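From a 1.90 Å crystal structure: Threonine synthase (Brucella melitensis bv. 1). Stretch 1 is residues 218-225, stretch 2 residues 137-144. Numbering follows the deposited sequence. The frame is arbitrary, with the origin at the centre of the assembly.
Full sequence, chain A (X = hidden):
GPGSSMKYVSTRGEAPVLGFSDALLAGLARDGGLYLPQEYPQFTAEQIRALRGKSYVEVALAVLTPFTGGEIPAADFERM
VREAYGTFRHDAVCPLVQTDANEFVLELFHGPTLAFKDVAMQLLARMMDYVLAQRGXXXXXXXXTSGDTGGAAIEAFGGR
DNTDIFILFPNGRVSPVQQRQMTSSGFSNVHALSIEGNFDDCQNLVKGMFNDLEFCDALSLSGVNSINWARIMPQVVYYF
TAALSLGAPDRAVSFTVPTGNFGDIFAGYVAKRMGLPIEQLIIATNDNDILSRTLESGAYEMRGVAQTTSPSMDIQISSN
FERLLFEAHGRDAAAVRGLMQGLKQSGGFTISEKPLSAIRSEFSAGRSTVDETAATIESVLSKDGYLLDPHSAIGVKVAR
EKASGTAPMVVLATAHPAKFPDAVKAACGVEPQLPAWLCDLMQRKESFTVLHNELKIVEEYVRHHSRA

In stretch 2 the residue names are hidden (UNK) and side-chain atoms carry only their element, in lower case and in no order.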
# COMPACT_ATOMS: atom_id res chain seq x y z
N ALA A 218 -13.69 -23.34 7.75
CA ALA A 218 -15.08 -23.41 7.29
C ALA A 218 -15.45 -22.24 6.37
O ALA A 218 -16.22 -22.40 5.43
CB ALA A 218 -16.03 -23.49 8.48
N LEU A 219 -14.87 -21.07 6.64
CA LEU A 219 -15.27 -19.85 5.94
C LEU A 219 -14.24 -19.45 4.89
O LEU A 219 -14.44 -18.45 4.23
CB LEU A 219 -15.48 -18.67 6.92
CG LEU A 219 -16.88 -18.46 7.53
CD1 LEU A 219 -17.89 -18.06 6.46
CD2 LEU A 219 -17.39 -19.69 8.28
N SER A 220 -13.15 -20.22 4.74
CA SER A 220 -12.04 -19.87 3.85
C SER A 220 -11.55 -18.42 4.09
O SER A 220 -11.40 -17.61 3.16
CB SER A 220 -12.43 -20.09 2.39
OG SER A 220 -12.78 -21.45 2.14
N LEU A 221 -11.32 -18.10 5.37
CA LEU A 221 -10.97 -16.73 5.76
C LEU A 221 -9.66 -16.27 5.13
O LEU A 221 -8.71 -17.02 5.08
CB LEU A 221 -10.85 -16.62 7.28
CG LEU A 221 -11.66 -15.52 7.94
CD1 LEU A 221 -13.15 -15.87 7.85
CD2 LEU A 221 -11.19 -15.36 9.37
N SER A 222 -9.63 -15.02 4.67
CA SER A 222 -8.42 -14.39 4.16
C SER A 222 -8.38 -12.91 4.60
O SER A 222 -9.43 -12.28 4.78
CB SER A 222 -8.37 -14.50 2.65
OG SER A 222 -7.10 -14.12 2.16
N GLY A 223 -7.17 -12.40 4.82
CA GLY A 223 -6.97 -11.11 5.49
C GLY A 223 -6.81 -9.92 4.56
O GLY A 223 -6.66 -10.06 3.35
N VAL A 224 -6.87 -8.73 5.14
CA VAL A 224 -6.63 -7.50 4.43
C VAL A 224 -5.38 -6.98 5.06
O VAL A 224 -5.39 -6.53 6.20
CB VAL A 224 -7.76 -6.47 4.66
CG1 VAL A 224 -7.40 -5.13 4.04
CG2 VAL A 224 -9.06 -6.98 4.08
N ASN A 225 -4.26 -7.11 4.37
CA ASN A 225 -3.11 -6.44 4.90
C ASN A 225 -1.95 -6.22 4.01
O ASN A 225 -1.77 -6.84 2.95
CB ASN A 225 -2.64 -7.14 6.16
CG ASN A 225 -2.37 -8.56 5.92
OD1 ASN A 225 -1.67 -8.91 4.96
ND2 ASN A 225 -2.93 -9.43 6.78
N UNK A 137 -12.67 -22.47 -5.63
CA UNK A 137 -12.74 -22.02 -4.24
C UNK A 137 -13.38 -20.66 -4.16
O UNK A 137 -13.57 -19.95 -5.18
o UNK A 137 -8.88 -22.07 -2.51
c UNK A 137 -11.34 -21.93 -3.63
o UNK A 137 -8.60 -24.19 -2.90
c UNK A 137 -9.31 -23.18 -2.86
c UNK A 137 -10.76 -23.28 -3.26
N UNK A 138 -13.72 -20.30 -2.93
CA UNK A 138 -14.22 -19.00 -2.59
C UNK A 138 -13.41 -18.54 -1.38
O UNK A 138 -12.66 -19.33 -0.80
n UNK A 138 -18.74 -16.00 -3.48
c UNK A 138 -18.06 -19.58 -3.08
c UNK A 138 -15.72 -19.07 -2.24
n UNK A 138 -18.30 -18.16 -2.86
c UNK A 138 -16.57 -19.74 -3.32
c UNK A 138 -18.58 -17.28 -3.81
n UNK A 138 -18.71 -17.65 -5.08
N UNK A 139 -13.54 -17.27 -1.04
CA UNK A 139 -12.88 -16.75 0.17
C UNK A 139 -13.78 -15.76 0.91
O UNK A 139 -14.59 -15.08 0.29
c UNK A 139 -11.55 -16.09 -0.16
N UNK A 140 -13.57 -15.67 2.22
CA UNK A 140 -14.23 -14.69 3.07
C UNK A 140 -13.11 -13.74 3.51
O UNK A 140 -12.23 -14.12 4.28
c UNK A 140 -15.60 -14.36 5.17
c UNK A 140 -14.91 -15.38 4.27
o UNK A 140 -15.86 -16.36 3.80
N UNK A 141 -13.11 -12.53 2.96
CA UNK A 141 -12.11 -11.50 3.30
C UNK A 141 -12.53 -10.80 4.57
O UNK A 141 -13.67 -10.33 4.66
c UNK A 141 -10.43 -11.80 0.62
c UNK A 141 -10.83 -9.44 2.54
c UNK A 141 -11.76 -11.11 0.79
c UNK A 141 -11.96 -10.43 2.19
N UNK A 142 -11.65 -10.74 5.55
CA UNK A 142 -12.01 -10.11 6.83
C UNK A 142 -10.91 -9.13 7.24
O UNK A 142 -9.74 -9.47 7.18
c UNK A 142 -12.72 -10.47 9.21
c UNK A 142 -12.29 -11.17 7.93
c UNK A 142 -13.41 -12.14 7.51
N UNK A 143 -11.26 -7.90 7.58
CA UNK A 143 -10.30 -6.95 8.12
C UNK A 143 -10.90 -5.91 9.03
O UNK A 143 -12.12 -5.78 9.13
N UNK A 144 -10.02 -5.20 9.74
CA UNK A 144 -10.41 -4.11 10.62
C UNK A 144 -9.78 -2.84 10.09
O UNK A 144 -8.69 -2.89 9.50
c UNK A 144 -9.91 -4.38 12.04
O HOH W 1 -7.30 -8.86 8.01
O HOH W 2 -6.22 -4.19 7.41

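Position 137 carries five side-chain atoms, three carbons in a row with two oxygens on the third. This carboxylate ends a chain that stays out of contact with stretch 1; its length identifies Glu137.

At position 138 three carbons lead to a nitrogen and then to a carbon bearing two further nitrogens, a guanidinium group. Its end leads away from stretch 1 and is hydrogen-bonded elsewhere in the structure. What meets stretch 1 is the backbone, the carbonyl O of position 138 lying 3.3 Å from Ser220 CB. The guanidinium makes the residue Arg138.

Position 139 has a single side-chain carbon, CB, which points sideways. The closest approach again belongs to the main chain, where CA of position 139 lies 3.4 Å from Ser220 O in a CA-H...O contact. The lone carbon makes this Ala139.

At position 140 the first side-chain carbon bears one oxygen and one carbon, a branched hydroxyl side chain. The side-chain oxygen of position 140 lies 2.6 Å from Leu219 O. Branching at CB with one oxygen and one methyl makes this Thr140, and OG1 donates its proton to Leu219 O, which as a carbonyl can only accept. The methyl faces the leucine that follows Ser220, with Thr140 CG2 3.9 Å from Leu221 CD1.

Position 141 has four carbons, forked at the first, with one arm two carbons long. Its CB lies on the same face of the sheet as that of Ser222; the short arm packs against Val224, and the longer one reaches Ser222. The fork and its unequal arms identify Ile141, with Ile141 CG2 3.4 Å from Val224 CG2 and Ile141 CD1 4.0 Å from Ser222 CB.

Three carbons, one bearing the other two, occupy position 142. They share the opposite face with Thr140 and Leu221, and one of the two outer carbons packs against the Leu221 side chain. The equal fork defines Val142, whose CG2 lies 3.8 Å from Leu221 CD1.

Position 143 has no side-chain atoms, and its CA lies 4.2 Å from Val224 CG2. The absence matters, because an ideal CB here would fall 2.9 Å from Val224 CB, a clash. The residue is Gly143.

Position 144 has one side-chain carbon, directed away from stretch 1, and is Ala144.

The contact is the edge-to-edge pairing of two parallel strands. Ser220, with positive phi, closes the preceding helix in a Schellman motif and turns the chain into the pairing. The backbone then alternates between the strands: Thr140 N donates to Ser220 O (3.1 Å), Ser222 N to Thr140 O (2.8 Å), and Val142 N to Ser222 O (2.8 Å). Thr140 is thus held through N, O and OG1, its hydroxyl tying the strand to Leu219 O, just ahead of Ser220. Farther along the pairing loosens: Val224 N is 3.6 Å from Val142 O, and a water bridges them, its O accepting from Val224 N at 2.9 Å and donating to Val142 O at 2.6 Å.

Stretch 2 (137-144) ERATIVGA
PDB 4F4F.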